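Local coordinates for uncharacterized protein HI_0666 (Haemophilus influenzae, PDB 7CZO) that is of unknown function but corresponds to the N-terminal domain of a HipA toxin, and probably acts within a HipBA toxin-antitoxin system with an unusual three-component regulatory mechanism, at residues I17-E22 / I101-Q106; F85-N90 / N94-V99. All coordinates share one frame; numbering follows the deposited sequence.

Contact 1 of 2, residues I17-E22 / I101-Q106; sequences IGLLRE and IQEEKQ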
ATOM      1  N   ILE A  17      11.823  -1.157   1.378  1.00 53.09           N
ATOM      2  CA  ILE A  17      11.703  -2.603   1.570  1.00 51.61           C
ATOM      3  C   ILE A  17      10.926  -3.341   0.461  1.00 52.08           C
ATOM      4  O   ILE A  17      10.976  -4.573   0.414  1.00 50.43           O
ATOM      5  CB  ILE A  17      11.044  -2.941   2.913  1.00 54.69           C
ATOM      6  CG1 ILE A  17       9.565  -2.589   2.883  1.00 60.91           C
ATOM      7  CG2 ILE A  17      11.707  -2.193   4.041  1.00 60.83           C
ATOM      8  CD1 ILE A  17       8.807  -2.944   4.143  1.00 60.93           C
ATOM      9  N   GLY A  18      10.191  -2.630  -0.405  1.00 47.29           N
ATOM     10  CA  GLY A  18       9.394  -3.323  -1.436  1.00 46.09           C
ATOM     11  C   GLY A  18       8.391  -2.468  -2.184  1.00 45.06           C
ATOM     12  O   GLY A  18       8.460  -1.250  -2.124  1.00 45.47           O
ATOM     13  N   LEU A  19       7.418  -3.101  -2.844  1.00 46.39           N
ATOM     14  CA  LEU A  19       6.574  -2.399  -3.839  1.00 50.68           C
ATOM     15  C   LEU A  19       5.132  -2.823  -3.710  1.00 52.21           C
ATOM     16  O   LEU A  19       4.843  -3.998  -3.660  1.00 59.12           O
ATOM     17  CB  LEU A  19       7.030  -2.736  -5.257  1.00 53.30           C
ATOM     18  CG  LEU A  19       8.450  -2.306  -5.625  1.00 58.35           C
ATOM     19  CD1 LEU A  19       8.953  -3.125  -6.800  1.00 60.02           C
ATOM     20  CD2 LEU A  19       8.473  -0.814  -5.939  1.00 61.05           C
ATOM     21  N   LEU A  20       4.213  -1.877  -3.655  1.00 52.97           N
ATOM     22  CA  LEU A  20       2.813  -2.230  -3.538  1.00 53.21           C
ATOM     23  C   LEU A  20       2.156  -1.710  -4.805  1.00 55.10           C
ATOM     24  O   LEU A  20       2.264  -0.513  -5.090  1.00 54.33           O
ATOM     25  CB  LEU A  20       2.234  -1.577  -2.296  1.00 50.77           C
ATOM     26  CG  LEU A  20       0.728  -1.676  -2.145  1.00 52.57           C
ATOM     27  CD1 LEU A  20       0.286  -3.070  -1.795  1.00 57.35           C
ATOM     28  CD2 LEU A  20       0.289  -0.706  -1.067  1.00 60.61           C
ATOM     29  N   ARG A  21       1.513  -2.600  -5.569  1.00 55.27           N
ATOM     30  CA  ARG A  21       1.020  -2.257  -6.919  1.00 59.77           C
ATOM     31  C   ARG A  21      -0.402  -2.629  -6.971  1.00 57.23           C
ATOM     32  O   ARG A  21      -0.800  -3.578  -6.293  1.00 52.99           O
ATOM     33  CB  ARG A  21       1.739  -3.019  -8.037  1.00 66.66           C
ATOM     34  CG  ARG A  21       3.193  -3.322  -7.728  1.00 76.58           C
ATOM     35  CD  ARG A  21       4.064  -3.488  -8.949  1.00 84.02           C
ATOM     36  NE  ARG A  21       4.923  -2.323  -9.165  1.00 95.91           N
ATOM     37  CZ  ARG A  21       5.853  -2.245 -10.117  1.00100.93           C
ATOM     38  NH1 ARG A  21       6.052  -3.274 -10.948  1.00 86.47           N
ATOM     39  NH2 ARG A  21       6.587  -1.134 -10.237  1.00102.78           N
ATOM     40  N   GLU A  22      -1.177  -1.861  -7.742  1.00 60.11           N
ATOM     41  CA  GLU A  22      -2.562  -2.227  -8.072  1.00 61.06           C
ATOM     42  C   GLU A  22      -2.739  -2.339  -9.582  1.00 64.73           C
ATOM     43  O   GLU A  22      -2.102  -1.603 -10.366  1.00 56.41           O
ATOM     44  CB  GLU A  22      -3.546  -1.220  -7.554  1.00 62.40           C
ATOM     45  CG  GLU A  22      -4.990  -1.645  -7.726  1.00 68.58           C
ATOM     46  CD  GLU A  22      -5.978  -0.498  -7.575  1.00 78.98           C
ATOM     47  OE1 GLU A  22      -5.565   0.691  -7.648  1.00 74.71           O
ATOM     48  OE2 GLU A  22      -7.185  -0.797  -7.410  1.00 88.02           O
ATOM     49  N   ILE A 101       6.020   6.388  -1.216  1.00 68.55           N
ATOM     50  CA  ILE A 101       6.174   7.378  -2.250  1.00 75.60           C
ATOM     51  C   ILE A 101       5.652   6.687  -3.497  1.00 70.25           C
ATOM     52  O   ILE A 101       6.079   5.603  -3.841  1.00 65.86           O
ATOM     53  CB  ILE A 101       7.634   7.951  -2.385  1.00 90.36           C
ATOM     54  CG1 ILE A 101       7.615   9.269  -3.192  1.00107.98           C
ATOM     55  CG2 ILE A 101       8.619   6.971  -3.028  1.00 92.58           C
ATOM     56  CD1 ILE A 101       8.980   9.892  -3.469  1.00109.54           C
ATOM     57  N   GLN A 102       4.678   7.310  -4.136  1.00 74.82           N
ATOM     58  CA  GLN A 102       4.215   6.870  -5.436  1.00 78.80           C
ATOM     59  C   GLN A 102       5.365   6.792  -6.431  1.00 77.55           C
ATOM     60  O   GLN A 102       6.181   7.716  -6.508  1.00 71.98           O
ATOM     61  CB  GLN A 102       3.182   7.837  -5.956  1.00 78.37           C
ATOM     62  CG  GLN A 102       2.502   7.333  -7.195  1.00 81.47           C
ATOM     63  CD  GLN A 102       1.301   8.182  -7.558  1.00 92.82           C
ATOM     64  OE1 GLN A 102       0.672   7.960  -8.601  1.00 88.73           O
ATOM     65  NE2 GLN A 102       0.970   9.161  -6.701  1.00 87.63           N
ATOM     66  N   GLU A 103       5.430   5.674  -7.160  1.00 78.76           N
ATOM     67  CA  GLU A 103       6.473   5.462  -8.151  1.00 82.69           C
ATOM     68  C   GLU A 103       6.093   6.272  -9.358  1.00100.22           C
ATOM     69  O   GLU A 103       5.252   5.865 -10.171  1.00106.82           O
ATOM     70  CB  GLU A 103       6.622   3.996  -8.526  1.00 81.28           C
ATOM     71  CG  GLU A 103       7.714   3.296  -7.746  1.00 90.90           C
ATOM     72  CD  GLU A 103       8.107   1.948  -8.333  1.00 95.60           C
ATOM     73  OE1 GLU A 103       9.269   1.529  -8.119  1.00 99.01           O
ATOM     74  OE2 GLU A 103       7.266   1.307  -9.002  1.00 92.78           O
ATOM     75  N   GLU A 104       6.680   7.458  -9.421  1.00114.08           N
ATOM     76  CA  GLU A 104       6.529   8.353 -10.549  1.00130.47           C
ATOM     77  C   GLU A 104       7.958   8.688 -10.984  1.00139.83           C
ATOM     78  O   GLU A 104       8.836   8.796 -10.125  1.00139.92           O
ATOM     79  CB  GLU A 104       5.710   9.586 -10.135  1.00124.15           C
ATOM     80  CG  GLU A 104       4.475   9.214  -9.314  1.00125.00           C
ATOM     81  CD  GLU A 104       3.303  10.176  -9.459  1.00120.72           C
ATOM     82  OE1 GLU A 104       2.936  10.849  -8.464  1.00108.10           O
ATOM     83  OE2 GLU A 104       2.724  10.229 -10.566  1.00120.87           O
ATOM     84  N   LYS A 105       8.220   8.880 -12.281  1.00150.83           N
ATOM     85  CA  LYS A 105       7.229   9.279 -13.289  1.00159.45           C
ATOM     86  C   LYS A 105       6.425   8.122 -13.913  1.00170.41           C
ATOM     87  O   LYS A 105       6.957   7.322 -14.695  1.00167.37           O
ATOM     88  CB  LYS A 105       7.925  10.089 -14.407  1.00159.78           C
ATOM     89  CG  LYS A 105       8.922  11.157 -13.939  1.00151.39           C
ATOM     90  CD  LYS A 105       8.447  11.927 -12.707  1.00147.22           C
ATOM     91  CE  LYS A 105       9.234  13.211 -12.483  1.00141.83           C
ATOM     92  NZ  LYS A 105       8.552  14.398 -13.071  1.00137.69           N
ATOM     93  N   GLN A 106       5.136   8.068 -13.554  1.00176.28           N
ATOM     94  CA  GLN A 106       4.153   7.140 -14.131  1.00175.29           C
ATOM     95  C   GLN A 106       2.762   7.466 -13.574  1.00166.78           C
ATOM     96  O   GLN A 106       1.845   7.825 -14.315  1.00159.60           O
ATOM     97  CB  GLN A 106       4.498   5.675 -13.823  1.00171.77           C
ATOM     98  CG  GLN A 106       3.682   4.663 -14.622  1.00160.85           C
ATOM     99  CD  GLN A 106       3.754   3.271 -14.031  1.00148.64           C
ATOM    100  OE1 GLN A 106       4.794   2.860 -13.516  1.00141.33           O
ATOM    101  NE2 GLN A 106       2.644   2.540 -14.090  1.00140.00           N
TER
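Leu-19 and Glu-103 have the nearest CA atoms across the two segments, 9.0 Å apart, too wide a gap for neighbouring strands, because strand 7-12 runs between strand 15-22 and strand 98-102. Side chains therefore span the distance. Glu-103, just past the last strand, leaves its backbone toward residues 17-22 and stays extended beyond CG, so that its carboxylate arrives over the intervening strand. There OE2 accepts a bond from NH2 of Arg-21 at 2.8 Å, part of a salt bridge. The donor meets the syn lone pair of OE2, and the oxygen lies in the guanidinium plane, at its edge; the N-H...O angle of 142° shows a bent bond, and the guanidinium and carboxylate planes are 61° apart. A bend at chi3 (105°) swings the guanidinium round to this oxygen. Ser-7 OG completes the group, hydrogen-bonded to both Glu-103 OE2 and Arg-21 NE, so a residue of the intervening strand 7-12 bonds to both charged groups. Leu-19 crosses the glutamate at about a right angle, its CD2 methyl lying 3.7 Å from Glu-103 CD. Farther back, Ile-17 and Gly-18 both oppose Val-10 in a classic beta bulge. This is a surface ion pair that joins strand 15-22 to the loop just after strand 98-102, across the intervening strand 7-12 of the antiparallel sheet of the HipA N-terminal domain.

Contact 2 of 2, residues F85-N90 / N94-V99; sequences FRFLLN and NMLGAV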
ATOM      1  N   PHE A  85      -6.326   2.587  -1.667  1.00 58.96           N
ATOM      2  CA  PHE A  85      -4.995   2.514  -2.250  1.00 58.13           C
ATOM      3  C   PHE A  85      -4.596   3.889  -2.731  1.00 55.77           C
ATOM      4  O   PHE A  85      -3.433   4.239  -2.690  1.00 56.85           O
ATOM      5  CB  PHE A  85      -4.944   1.510  -3.421  1.00 61.75           C
ATOM      6  CG  PHE A  85      -3.565   1.373  -4.045  1.00 56.03           C
ATOM      7  CD1 PHE A  85      -2.550   0.735  -3.369  1.00 54.41           C
ATOM      8  CD2 PHE A  85      -3.296   1.885  -5.284  1.00 53.57           C
ATOM      9  CE1 PHE A  85      -1.291   0.606  -3.910  1.00 58.81           C
ATOM     10  CE2 PHE A  85      -2.029   1.745  -5.844  1.00 61.15           C
ATOM     11  CZ  PHE A  85      -1.022   1.095  -5.160  1.00 59.98           C
ATOM     12  N   ARG A  86      -5.555   4.680  -3.192  1.00 58.01           N
ATOM     13  CA  ARG A  86      -5.207   6.025  -3.648  1.00 63.64           C
ATOM     14  C   ARG A  86      -4.783   6.874  -2.424  1.00 57.48           C
ATOM     15  O   ARG A  86      -3.804   7.594  -2.468  1.00 59.01           O
ATOM     16  CB  ARG A  86      -6.375   6.660  -4.400  1.00 69.12           C
ATOM     17  CG  ARG A  86      -5.982   7.675  -5.461  1.00 83.02           C
ATOM     18  CD  ARG A  86      -7.198   8.322  -6.158  1.00 95.40           C
ATOM     19  NE  ARG A  86      -8.422   7.494  -6.170  1.00 97.24           N
ATOM     20  CZ  ARG A  86      -8.612   6.387  -6.898  1.00 98.67           C
ATOM     21  NH1 ARG A  86      -7.658   5.915  -7.702  1.00 98.03           N
ATOM     22  NH2 ARG A  86      -9.767   5.727  -6.803  1.00101.34           N
ATOM     23  N   PHE A  87      -5.508   6.758  -1.320  1.00 51.16           N
ATOM     24  CA  PHE A  87      -5.182   7.516  -0.141  1.00 51.32           C
ATOM     25  C   PHE A  87      -3.784   7.133   0.311  1.00 57.59           C
ATOM     26  O   PHE A  87      -2.918   7.993   0.510  1.00 52.34           O
ATOM     27  CB  PHE A  87      -6.157   7.228   0.957  1.00 52.52           C
ATOM     28  CG  PHE A  87      -5.749   7.811   2.253  1.00 54.23           C
ATOM     29  CD1 PHE A  87      -6.238   9.029   2.656  1.00 60.67           C
ATOM     30  CD2 PHE A  87      -4.857   7.148   3.063  1.00 60.00           C
ATOM     31  CE1 PHE A  87      -5.838   9.583   3.858  1.00 60.37           C
ATOM     32  CE2 PHE A  87      -4.448   7.691   4.277  1.00 61.70           C
ATOM     33  CZ  PHE A  87      -4.940   8.913   4.667  1.00 56.26           C
ATOM     34  N   LEU A  88      -3.532   5.834   0.415  1.00 55.04           N
ATOM     35  CA  LEU A  88      -2.170   5.393   0.757  1.00 57.61           C
ATOM     36  C   LEU A  88      -1.134   6.095  -0.104  1.00 54.62           C
ATOM     37  O   LEU A  88      -0.131   6.565   0.419  1.00 52.08           O
ATOM     38  CB  LEU A  88      -2.012   3.863   0.683  1.00 56.41           C
ATOM     39  CG  LEU A  88      -2.887   3.208   1.765  1.00 56.75           C
ATOM     40  CD1 LEU A  88      -2.852   1.700   1.637  1.00 55.93           C
ATOM     41  CD2 LEU A  88      -2.486   3.679   3.157  1.00 55.75           C
ATOM     42  N   LEU A  89      -1.401   6.209  -1.405  1.00 56.19           N
ATOM     43  CA  LEU A  89      -0.446   6.830  -2.326  1.00 56.62           C
ATOM     44  C   LEU A  89      -0.373   8.335  -2.163  1.00 63.56           C
ATOM     45  O   LEU A  89       0.710   8.897  -2.220  1.00 78.48           O
ATOM     46  CB  LEU A  89      -0.804   6.509  -3.755  1.00 57.66           C
ATOM     47  CG  LEU A  89      -0.543   5.085  -4.236  1.00 55.81           C
ATOM     48  CD1 LEU A  89      -1.076   4.960  -5.670  1.00 59.71           C
ATOM     49  CD2 LEU A  89       0.938   4.803  -4.193  1.00 54.50           C
ATOM     50  N   ASN A  90      -1.501   8.988  -1.919  1.00 60.29           N
ATOM     51  CA  ASN A  90      -1.489  10.431  -1.708  1.00 62.79           C
ATOM     52  C   ASN A  90      -0.987  10.924  -0.387  1.00 63.39           C
ATOM     53  O   ASN A  90      -0.670  12.092  -0.300  1.00 66.56           O
ATOM     54  CB  ASN A  90      -2.876  11.014  -1.875  1.00 71.26           C
ATOM     55  CG  ASN A  90      -3.414  10.814  -3.277  1.00 73.90           C
ATOM     56  OD1 ASN A  90      -2.639  10.747  -4.251  1.00 65.70           O
ATOM     57  ND2 ASN A  90      -4.749  10.680  -3.384  1.00 68.57           N
ATOM     58  N   ASN A  94       3.842  10.779   5.390  1.00 72.05           N
ATOM     59  CA  ASN A  94       3.640  11.327   6.732  1.00 75.72           C
ATOM     60  C   ASN A  94       2.556  10.772   7.648  1.00 66.76           C
ATOM     61  O   ASN A  94       2.431  11.237   8.770  1.00 67.05           O
ATOM     62  CB  ASN A  94       3.375  12.823   6.607  1.00 78.95           C
ATOM     63  CG  ASN A  94       2.056  13.112   5.930  1.00 88.48           C
ATOM     64  OD1 ASN A  94       1.718  12.505   4.887  1.00 92.89           O
ATOM     65  ND2 ASN A  94       1.293  14.040   6.508  1.00 88.04           N
ATOM     66  N   MET A  95       1.784   9.786   7.219  1.00 68.33           N
ATOM     67  CA  MET A  95       0.562   9.448   7.955  1.00 62.52           C
ATOM     68  C   MET A  95       0.401   8.017   8.372  1.00 58.97           C
ATOM     69  O   MET A  95      -0.705   7.629   8.757  1.00 51.39           O
ATOM     70  CB  MET A  95      -0.610   9.793   7.083  1.00 66.93           C
ATOM     71  CG  MET A  95      -0.637  11.273   6.767  1.00 75.51           C
ATOM     72  SD  MET A  95      -1.861  12.069   7.793  1.00 75.64           S
ATOM     73  CE  MET A  95      -3.214  11.323   6.892  1.00 89.75           C
ATOM     74  N   LEU A  96       1.498   7.255   8.349  1.00 58.53           N
ATOM     75  CA  LEU A  96       1.428   5.831   8.555  1.00 56.37           C
ATOM     76  C   LEU A  96       2.514   5.137   9.424  1.00 60.73           C
ATOM     77  O   LEU A  96       2.478   3.902   9.454  1.00 61.17           O
ATOM     78  CB  LEU A  96       1.387   5.162   7.169  1.00 57.45           C
ATOM     79  CG  LEU A  96       0.787   5.844   5.896  1.00 58.54           C
ATOM     80  CD1 LEU A  96       1.269   5.160   4.611  1.00 52.51           C
ATOM     81  CD2 LEU A  96      -0.741   5.882   5.881  1.00 56.21           C
ATOM     82  N   GLY A  97       3.443   5.856  10.105  1.00 59.14           N
ATOM     83  CA  GLY A  97       4.702   5.261  10.753  1.00 59.34           C
ATOM     84  C   GLY A  97       5.683   4.357   9.937  1.00 77.90           C
ATOM     85  O   GLY A  97       6.813   4.077  10.366  1.00 69.72           O
ATOM     86  N   ALA A  98       5.160   3.808   8.821  1.00 90.41           N
ATOM     87  CA  ALA A  98       5.825   3.234   7.632  1.00 62.99           C
ATOM     88  C   ALA A  98       5.565   4.298   6.524  1.00 56.86           C
ATOM     89  O   ALA A  98       4.764   5.184   6.752  1.00 51.28           O
ATOM     90  CB  ALA A  98       5.084   1.935   7.250  1.00 65.24           C
ATOM     91  N   VAL A  99       6.156   4.225   5.324  1.00 51.43           N
ATOM     92  CA  VAL A  99       5.938   5.274   4.309  1.00 53.70           C
ATOM     93  C   VAL A  99       5.793   4.800   2.811  1.00 53.44           C
ATOM     94  O   VAL A  99       6.364   3.780   2.416  1.00 56.99           O
ATOM     95  CB  VAL A  99       7.058   6.334   4.478  1.00 57.48           C
ATOM     96  CG1 VAL A  99       7.191   7.229   3.257  1.00 65.47           C
ATOM     97  CG2 VAL A  99       6.776   7.201   5.690  1.00 62.36           C
TER
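Leu-96 and Leu-88 meet methyl to methyl, CD2 against CD2 at 3.9 Å, where the loop leading into strand 98-102 passes alongside helix 82-91. The CA atoms of these two leucines are also the nearest pair between the segments, 8.6 Å apart, so the space between the backbones is bridged by side chains. Leu-96 is the bump on the loop side: it leaves its backbone toward the helix, and its CD2 branch enters the hollow between Phe-87 and Leu-88. One wall of that hollow is the Leu-88 methyl; the other is the edge of the Phe-87 ring, whose CE2 lies 4.4 Å from Leu-96 CD2, a looser fit. Phe-87 holds CG anti to its N (chi1 171°), which carries the ring out from the helix to the loop. The motif is a helix-loop-strand connection in the HipA N-terminal domain, in which the chain leaves the helix, turns back past it through residues 94-97 and enters strand 98-102, one of the two outermost strands of the sheet. Gly-97, with a positive phi of 52°, stands in a tight reversal closed by a bond from Ala-98 N to Leu-96 O at 2.8 Å. Met-95 meets the far end of the Phe-87 ring edge-on. Its chain bends at chi2 and again at chi3 (-71°), folding the terminal methyl back so that CE sits 3.7 Å from Phe-87 CZ, near the ring plane; the two side chains cross at about a right angle. Behind the loop contact, Phe-87 is packed within the protein: Pro-65 touches it, and the ring of Trp-68 meets it with planes inclined at about 50°.

Contacts 1 and 2 lie at successive points of one chain path: strand 98-102 begins in the second segment of contact 2 and ends in that of contact 1, and their centres are 11 Å apart. Helix 82-91 joins them physically by packing on the sheet. From it, Phe-85 reaches strand 15-22, where its CE1 lies 3.5 Å from Leu-20 CD2 and its CD2 lies 3.5 Å from Glu-22 OE1, while Leu-89 CD2 rests 4.1 Å from Gln-102 CA. The ends of Phe-87 and Leu-88 reach the loop, those of Phe-85 and Leu-89 the sheet. The two contacts differ in kind, one a charged pair at the surface, the other partly buried and apolar.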